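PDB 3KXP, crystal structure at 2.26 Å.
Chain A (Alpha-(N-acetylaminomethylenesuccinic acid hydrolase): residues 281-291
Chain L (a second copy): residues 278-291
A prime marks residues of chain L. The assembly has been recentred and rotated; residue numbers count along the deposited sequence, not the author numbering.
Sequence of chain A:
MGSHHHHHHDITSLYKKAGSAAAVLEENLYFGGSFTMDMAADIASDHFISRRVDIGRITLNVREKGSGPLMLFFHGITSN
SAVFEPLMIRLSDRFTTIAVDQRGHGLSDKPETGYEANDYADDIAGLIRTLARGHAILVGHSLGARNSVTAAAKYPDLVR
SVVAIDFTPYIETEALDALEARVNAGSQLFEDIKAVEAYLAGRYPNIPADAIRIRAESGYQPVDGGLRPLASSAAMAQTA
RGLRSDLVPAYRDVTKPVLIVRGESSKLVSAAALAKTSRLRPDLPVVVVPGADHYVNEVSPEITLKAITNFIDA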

ATOM      1  N   ARG A 281       3.708   7.049  10.996  1.00 25.17           N
ATOM      2  CA  ARG A 281       3.618   5.647  10.604  1.00 24.88           C
ATOM      3  C   ARG A 281       4.131   5.505   9.180  1.00 24.11           C
ATOM      4  O   ARG A 281       3.357   5.376   8.233  1.00 25.93           O
ATOM      5  CB  ARG A 281       2.167   5.147  10.679  1.00 23.77           C
ATOM      6  CG  ARG A 281       1.614   5.008  12.097  1.00 24.58           C
ATOM      7  CD  ARG A 281       2.427   4.006  12.907  1.00 24.10           C
ATOM      8  NE  ARG A 281       2.466   2.689  12.278  1.00 24.67           N
ATOM      9  CZ  ARG A 281       1.512   1.771  12.397  1.00 25.22           C
ATOM     10  NH1 ARG A 281       1.635   0.601  11.786  1.00 24.48           N
ATOM     11  NH2 ARG A 281       0.442   2.016  13.138  1.00 25.17           N
ATOM     12  N   PRO A 282       5.453   5.538   9.005  1.00 22.16           N
ATOM     13  CA  PRO A 282       6.011   5.408   7.659  1.00 20.47           C
ATOM     14  C   PRO A 282       5.720   4.083   6.976  1.00 21.85           C
ATOM     15  O   PRO A 282       5.775   3.994   5.752  1.00 22.85           O
ATOM     16  CB  PRO A 282       7.504   5.644   7.879  1.00 20.04           C
ATOM     17  CG  PRO A 282       7.719   5.274   9.329  1.00 19.55           C
ATOM     18  CD  PRO A 282       6.505   5.825   9.997  1.00 20.74           C
ATOM     19  N   ASP A 283       5.385   3.064   7.758  1.00 22.26           N
ATOM     20  CA  ASP A 283       5.118   1.738   7.204  1.00 22.08           C
ATOM     21  C   ASP A 283       3.750   1.564   6.537  1.00 22.81           C
ATOM     22  O   ASP A 283       3.549   0.613   5.784  1.00 22.35           O
ATOM     23  CB  ASP A 283       5.273   0.691   8.306  1.00 22.27           C
ATOM     24  CG  ASP A 283       4.260   0.880   9.423  1.00 25.35           C
ATOM     25  OD1 ASP A 283       3.287   0.092   9.500  1.00 25.63           O
ATOM     26  OD2 ASP A 283       4.427   1.834  10.213  1.00 24.60           O
ATOM     27  N   LEU A 284       2.810   2.463   6.810  1.00 21.85           N
ATOM     28  CA  LEU A 284       1.478   2.342   6.218  1.00 23.20           C
ATOM     29  C   LEU A 284       1.452   2.811   4.758  1.00 22.55           C
ATOM     30  O   LEU A 284       1.734   3.973   4.469  1.00 23.85           O
ATOM     31  CB  LEU A 284       0.462   3.137   7.052  1.00 21.29           C
ATOM     32  CG  LEU A 284       0.286   2.661   8.500  1.00 24.13           C
ATOM     33  CD1 LEU A 284      -0.660   3.595   9.274  1.00 21.47           C
ATOM     34  CD2 LEU A 284      -0.252   1.226   8.488  1.00 24.29           C
ATOM     35  N   PRO A 285       1.117   1.908   3.819  1.00 20.62           N
ATOM     36  CA  PRO A 285       1.066   2.271   2.395  1.00 20.47           C
ATOM     37  C   PRO A 285       0.158   3.468   2.131  1.00 20.53           C
ATOM     38  O   PRO A 285      -0.898   3.609   2.743  1.00 20.77           O
ATOM     39  CB  PRO A 285       0.558   0.998   1.724  1.00 18.73           C
ATOM     40  CG  PRO A 285      -0.291   0.381   2.792  1.00 21.99           C
ATOM     41  CD  PRO A 285       0.581   0.555   4.028  1.00 20.63           C
ATOM     42  N   VAL A 286       0.575   4.321   1.205  1.00 21.06           N
ATOM     43  CA  VAL A 286      -0.174   5.523   0.879  1.00 21.14           C
ATOM     44  C   VAL A 286      -0.530   5.647  -0.600  1.00 22.74           C
ATOM     45  O   VAL A 286       0.267   5.295  -1.477  1.00 23.34           O
ATOM     46  CB  VAL A 286       0.629   6.783   1.291  1.00 19.86           C
ATOM     47  CG1 VAL A 286      -0.120   8.028   0.887  1.00 21.47           C
ATOM     48  CG2 VAL A 286       0.881   6.781   2.805  1.00 18.79           C
ATOM     49  N   VAL A 287      -1.729   6.169  -0.854  1.00 21.76           N
ATOM     50  CA  VAL A 287      -2.249   6.406  -2.198  1.00 19.84           C
ATOM     51  C   VAL A 287      -2.832   7.828  -2.236  1.00 21.20           C
ATOM     52  O   VAL A 287      -3.652   8.185  -1.390  1.00 20.86           O
ATOM     53  CB  VAL A 287      -3.363   5.384  -2.557  1.00 20.18           C
ATOM     54  CG1 VAL A 287      -4.183   5.877  -3.738  1.00 19.00           C
ATOM     55  CG2 VAL A 287      -2.744   4.034  -2.897  1.00 19.15           C
ATOM     56  N   VAL A 288      -2.376   8.638  -3.194  1.00 21.96           N
ATOM     57  CA  VAL A 288      -2.854  10.013  -3.372  1.00 22.34           C
ATOM     58  C   VAL A 288      -3.541  10.027  -4.739  1.00 23.40           C
ATOM     59  O   VAL A 288      -2.903   9.807  -5.770  1.00 24.10           O
ATOM     60  CB  VAL A 288      -1.686  11.049  -3.356  1.00 22.86           C
ATOM     61  CG1 VAL A 288      -2.220  12.453  -3.618  1.00 21.73           C
ATOM     62  CG2 VAL A 288      -0.982  11.033  -2.002  1.00 21.85           C
ATOM     63  N   VAL A 289      -4.849  10.273  -4.741  1.00 24.38           N
ATOM     64  CA  VAL A 289      -5.621  10.254  -5.974  1.00 23.21           C
ATOM     65  C   VAL A 289      -5.676  11.601  -6.693  1.00 25.27           C
ATOM     66  O   VAL A 289      -6.235  12.573  -6.184  1.00 25.70           O
ATOM     67  CB  VAL A 289      -7.063   9.751  -5.702  1.00 23.30           C
ATOM     68  CG1 VAL A 289      -7.802   9.530  -7.016  1.00 19.36           C
ATOM     69  CG2 VAL A 289      -7.019   8.458  -4.883  1.00 20.64           C
ATOM     70  N   PRO A 290      -5.091  11.666  -7.902  1.00 26.33           N
ATOM     71  CA  PRO A 290      -5.066  12.890  -8.710  1.00 26.34           C
ATOM     72  C   PRO A 290      -6.468  13.262  -9.176  1.00 25.86           C
ATOM     73  O   PRO A 290      -7.278  12.393  -9.500  1.00 25.76           O
ATOM     74  CB  PRO A 290      -4.161  12.516  -9.885  1.00 27.32           C
ATOM     75  CG  PRO A 290      -3.314  11.391  -9.340  1.00 28.76           C
ATOM     76  CD  PRO A 290      -4.308  10.600  -8.549  1.00 25.42           C
ATOM     77  N   GLY A 291      -6.745  14.559  -9.209  1.00 26.75           N
ATOM     78  CA  GLY A 291      -8.048  15.031  -9.641  1.00 27.75           C
ATOM     79  C   GLY A 291      -9.159  14.891  -8.611  1.00 28.50           C
ATOM     80  O   GLY A 291     -10.275  15.355  -8.848  1.00 31.47           O
TER
ATOM     81  N   SER L 278       4.127   8.124  -9.492  1.00 23.87           N
ATOM     82  CA  SER L 278       2.790   8.101  -8.909  1.00 25.03           C
ATOM     83  C   SER L 278       1.717   8.727  -9.796  1.00 26.19           C
ATOM     84  O   SER L 278       0.547   8.376  -9.684  1.00 28.69           O
ATOM     85  CB  SER L 278       2.781   8.767  -7.529  1.00 23.98           C
ATOM     86  OG  SER L 278       3.261   7.862  -6.550  1.00 25.62           O
ATOM     87  N   ARG L 279       2.089   9.650 -10.676  1.00 27.75           N
ATOM     88  CA  ARG L 279       1.086  10.230 -11.557  1.00 28.27           C
ATOM     89  C   ARG L 279       0.844   9.255 -12.710  1.00 27.72           C
ATOM     90  O   ARG L 279      -0.223   9.249 -13.310  1.00 28.32           O
ATOM     91  CB  ARG L 279       1.522  11.615 -12.050  1.00 29.28           C
ATOM     92  CG  ARG L 279       1.751  12.584 -10.884  1.00 32.39           C
ATOM     93  CD  ARG L 279       1.598  14.041 -11.270  1.00 33.83           C
ATOM     94  NE  ARG L 279       0.208  14.378 -11.547  1.00 34.51           N
ATOM     95  CZ  ARG L 279      -0.548  15.158 -10.779  1.00 33.31           C
ATOM     96  NH1 ARG L 279      -0.060  15.696  -9.673  1.00 29.67           N
ATOM     97  NH2 ARG L 279      -1.802  15.398 -11.128  1.00 33.07           N
ATOM     98  N   LEU L 280       1.832   8.412 -12.992  1.00 27.16           N
ATOM     99  CA  LEU L 280       1.709   7.396 -14.038  1.00 27.24           C
ATOM    100  C   LEU L 280       0.804   6.270 -13.538  1.00 26.91           C
ATOM    101  O   LEU L 280      -0.028   5.735 -14.278  1.00 28.62           O
ATOM    102  CB  LEU L 280       3.082   6.807 -14.377  1.00 27.59           C
ATOM    103  CG  LEU L 280       3.105   5.557 -15.266  1.00 28.91           C
ATOM    104  CD1 LEU L 280       2.620   5.905 -16.669  1.00 30.38           C
ATOM    105  CD2 LEU L 280       4.523   4.996 -15.326  1.00 28.73           C
ATOM    106  N   ARG L 281       0.980   5.914 -12.272  1.00 24.79           N
ATOM    107  CA  ARG L 281       0.204   4.853 -11.649  1.00 24.11           C
ATOM    108  C   ARG L 281      -0.213   5.258 -10.239  1.00 24.06           C
ATOM    109  O   ARG L 281       0.300   4.719  -9.259  1.00 25.13           O
ATOM    110  CB  ARG L 281       1.034   3.562 -11.585  1.00 24.46           C
ATOM    111  CG  ARG L 281       1.239   2.863 -12.919  1.00 23.85           C
ATOM    112  CD  ARG L 281      -0.097   2.409 -13.502  1.00 25.76           C
ATOM    113  NE  ARG L 281      -0.826   1.510 -12.603  1.00 23.15           N
ATOM    114  CZ  ARG L 281      -0.788   0.177 -12.659  1.00 26.54           C
ATOM    115  NH1 ARG L 281      -0.055  -0.444 -13.580  1.00 25.13           N
ATOM    116  NH2 ARG L 281      -1.483  -0.542 -11.784  1.00 22.28           N
ATOM    117  N   PRO L 282      -1.167   6.195 -10.117  1.00 24.80           N
ATOM    118  CA  PRO L 282      -1.635   6.658  -8.803  1.00 24.92           C
ATOM    119  C   PRO L 282      -2.283   5.592  -7.921  1.00 26.67           C
ATOM    120  O   PRO L 282      -2.458   5.792  -6.713  1.00 27.48           O
ATOM    121  CB  PRO L 282      -2.607   7.780  -9.160  1.00 24.14           C
ATOM    122  CG  PRO L 282      -3.168   7.331 -10.487  1.00 22.91           C
ATOM    123  CD  PRO L 282      -1.929   6.840 -11.205  1.00 23.58           C
ATOM    124  N   ASP L 283      -2.630   4.457  -8.515  1.00 25.44           N
ATOM    125  CA  ASP L 283      -3.273   3.380  -7.769  1.00 25.82           C
ATOM    126  C   ASP L 283      -2.291   2.514  -6.972  1.00 26.71           C
ATOM    127  O   ASP L 283      -2.672   1.876  -5.983  1.00 27.82           O
ATOM    128  CB  ASP L 283      -4.058   2.504  -8.734  1.00 24.97           C
ATOM    129  CG  ASP L 283      -3.178   1.888  -9.785  1.00 24.01           C
ATOM    130  OD1 ASP L 283      -2.973   0.663  -9.738  1.00 28.66           O
ATOM    131  OD2 ASP L 283      -2.675   2.631 -10.653  1.00 26.87           O
ATOM    132  N   LEU L 284      -1.032   2.481  -7.400  1.00 25.02           N
ATOM    133  CA  LEU L 284      -0.033   1.682  -6.699  1.00 23.90           C
ATOM    134  C   LEU L 284       0.326   2.316  -5.353  1.00 22.95           C
ATOM    135  O   LEU L 284       0.743   3.476  -5.286  1.00 22.11           O
ATOM    136  CB  LEU L 284       1.219   1.520  -7.567  1.00 24.08           C
ATOM    137  CG  LEU L 284       0.965   0.894  -8.950  1.00 24.87           C
ATOM    138  CD1 LEU L 284       2.276   0.756  -9.690  1.00 24.48           C
ATOM    139  CD2 LEU L 284       0.295  -0.468  -8.807  1.00 21.74           C
ATOM    140  N   PRO L 285       0.150   1.563  -4.257  1.00 21.15           N
ATOM    141  CA  PRO L 285       0.467   2.083  -2.925  1.00 23.25           C
ATOM    142  C   PRO L 285       1.958   2.452  -2.790  1.00 24.81           C
ATOM    143  O   PRO L 285       2.835   1.793  -3.363  1.00 23.82           O
ATOM    144  CB  PRO L 285       0.031   0.944  -1.999  1.00 22.29           C
ATOM    145  CG  PRO L 285       0.233  -0.281  -2.853  1.00 23.12           C
ATOM    146  CD  PRO L 285      -0.299   0.162  -4.187  1.00 22.33           C
ATOM    147  N   VAL L 286       2.229   3.512  -2.033  1.00 24.35           N
ATOM    148  CA  VAL L 286       3.583   4.008  -1.843  1.00 22.82           C
ATOM    149  C   VAL L 286       4.021   4.069  -0.387  1.00 23.72           C
ATOM    150  O   VAL L 286       3.229   4.404   0.496  1.00 22.53           O
ATOM    151  CB  VAL L 286       3.717   5.435  -2.413  1.00 24.00           C
ATOM    152  CG1 VAL L 286       5.112   5.981  -2.143  1.00 23.70           C
ATOM    153  CG2 VAL L 286       3.417   5.432  -3.907  1.00 23.83           C
ATOM    154  N   VAL L 287       5.292   3.749  -0.153  1.00 23.13           N
ATOM    155  CA  VAL L 287       5.894   3.809   1.175  1.00 23.32           C
ATOM    156  C   VAL L 287       7.227   4.551   1.053  1.00 24.53           C
ATOM    157  O   VAL L 287       8.087   4.169   0.258  1.00 25.23           O
ATOM    158  CB  VAL L 287       6.169   2.400   1.768  1.00 24.61           C
ATOM    159  CG1 VAL L 287       7.100   2.511   2.962  1.00 23.37           C
ATOM    160  CG2 VAL L 287       4.870   1.757   2.220  1.00 25.34           C
ATOM    161  N   VAL L 288       7.384   5.618   1.828  1.00 23.00           N
ATOM    162  CA  VAL L 288       8.612   6.403   1.823  1.00 20.38           C
ATOM    163  C   VAL L 288       9.241   6.235   3.195  1.00 21.37           C
ATOM    164  O   VAL L 288       8.635   6.600   4.201  1.00 20.96           O
ATOM    165  CB  VAL L 288       8.327   7.892   1.573  1.00 20.22           C
ATOM    166  CG1 VAL L 288       9.610   8.698   1.716  1.00 18.84           C
ATOM    167  CG2 VAL L 288       7.732   8.086   0.188  1.00 18.02           C
ATOM    168  N   VAL L 289      10.450   5.686   3.242  1.00 21.22           N
ATOM    169  CA  VAL L 289      11.120   5.440   4.520  1.00 22.39           C
ATOM    170  C   VAL L 289      12.042   6.560   5.004  1.00 22.54           C
ATOM    171  O   VAL L 289      13.122   6.762   4.461  1.00 23.24           O
ATOM    172  CB  VAL L 289      11.930   4.119   4.461  1.00 20.34           C
ATOM    173  CG1 VAL L 289      12.573   3.835   5.809  1.00 19.71           C
ATOM    174  CG2 VAL L 289      11.017   2.978   4.071  1.00 18.21           C
ATOM    175  N   PRO L 290      11.628   7.296   6.049  1.00 25.25           N
ATOM    176  CA  PRO L 290      12.441   8.394   6.590  1.00 27.28           C
ATOM    177  C   PRO L 290      13.764   7.879   7.164  1.00 29.08           C
ATOM    178  O   PRO L 290      13.812   6.808   7.774  1.00 30.28           O
ATOM    179  CB  PRO L 290      11.544   8.986   7.684  1.00 25.74           C
ATOM    180  CG  PRO L 290      10.164   8.618   7.240  1.00 25.01           C
ATOM    181  CD  PRO L 290      10.349   7.204   6.769  1.00 24.86           C
ATOM    182  N   GLY L 291      14.835   8.639   6.968  1.00 30.73           N
ATOM    183  CA  GLY L 291      16.125   8.231   7.490  1.00 32.75           C
ATOM    184  C   GLY L 291      16.711   7.027   6.776  1.00 35.03           C
ATOM    185  O   GLY L 291      17.504   6.277   7.346  1.00 36.70           O
TER
HETATM  186  O   HOH W   1       5.124   6.157   3.997  1.00 22.40           O
HETATM  187  O   HOH W   2      -0.412   7.219  -5.478  1.00 29.96           O
HETATM  188  O   HOH W   3      -0.542   9.804  -6.710  1.00 35.34           O

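Stretches from two copies of one protein meet here, and the largest single-residue areas belong to prolines at some distance from the centre of the contact. Pro282 loses 66 Å², Pro290 64 Å² and Pro282′ 63 Å², out of 574 Å² summed over both sides. Their CA-to-CB bonds point toward the partner stretch, and the rings pack closely: Pro282 CB is 3.4 Å from Pro290′ CD, and Pro290 CD is 3.3 Å from Pro282′ CB. These compact, rigid rings offer apolar surface without a flexible chain to order. Pro290′ loses 25 Å²; Pro290 is covered further by Arg279′, a residue of the chain L stretch, with Pro290 CB 3.9 Å from Arg279′ NH2.

Each Pro282 sits in a type I turn closed by a backbone hydrogen bond, Leu284 N to Arg281 O at 3.3 Å and Leu284′ N to Arg281′ O at 3.2 Å. The Pro282 carbonyl is met by a valine methyl, with Pro282 O 3.4 Å from Val287′ CG1, and also accepts a hydrogen bond from water 1 (2.9 Å from Pro282 O to the water O), which in turn accepts one from Val288′ N (3.2 Å).

The register of these contacts is fixed by a single antiparallel bridge at Val286 and Val286′, whose CA atoms lie 4.9 Å apart. Two hydrogen bonds define it: Val286 N to Val286′ O and Val286′ N to Val286 O, each 2.7 Å, with N-H...O angles of 150° and 152°. The carbonyls also receive CA-H...O contacts, Pro285 CA to Val286′ O at 3.6 Å and Pro285′ CA to Val286 O at 3.5 Å. Proline has no amide hydrogen to donate, but its CA can still approach a carbonyl.

Near the centre, Pro285 CB and Pro285′ CB touch at 3.8 Å. Val287 CG2 reaches Pro285′ CB at 4.2 Å, so the branched valine, buried and with chi1 at 163°, fills space beside the proline pair.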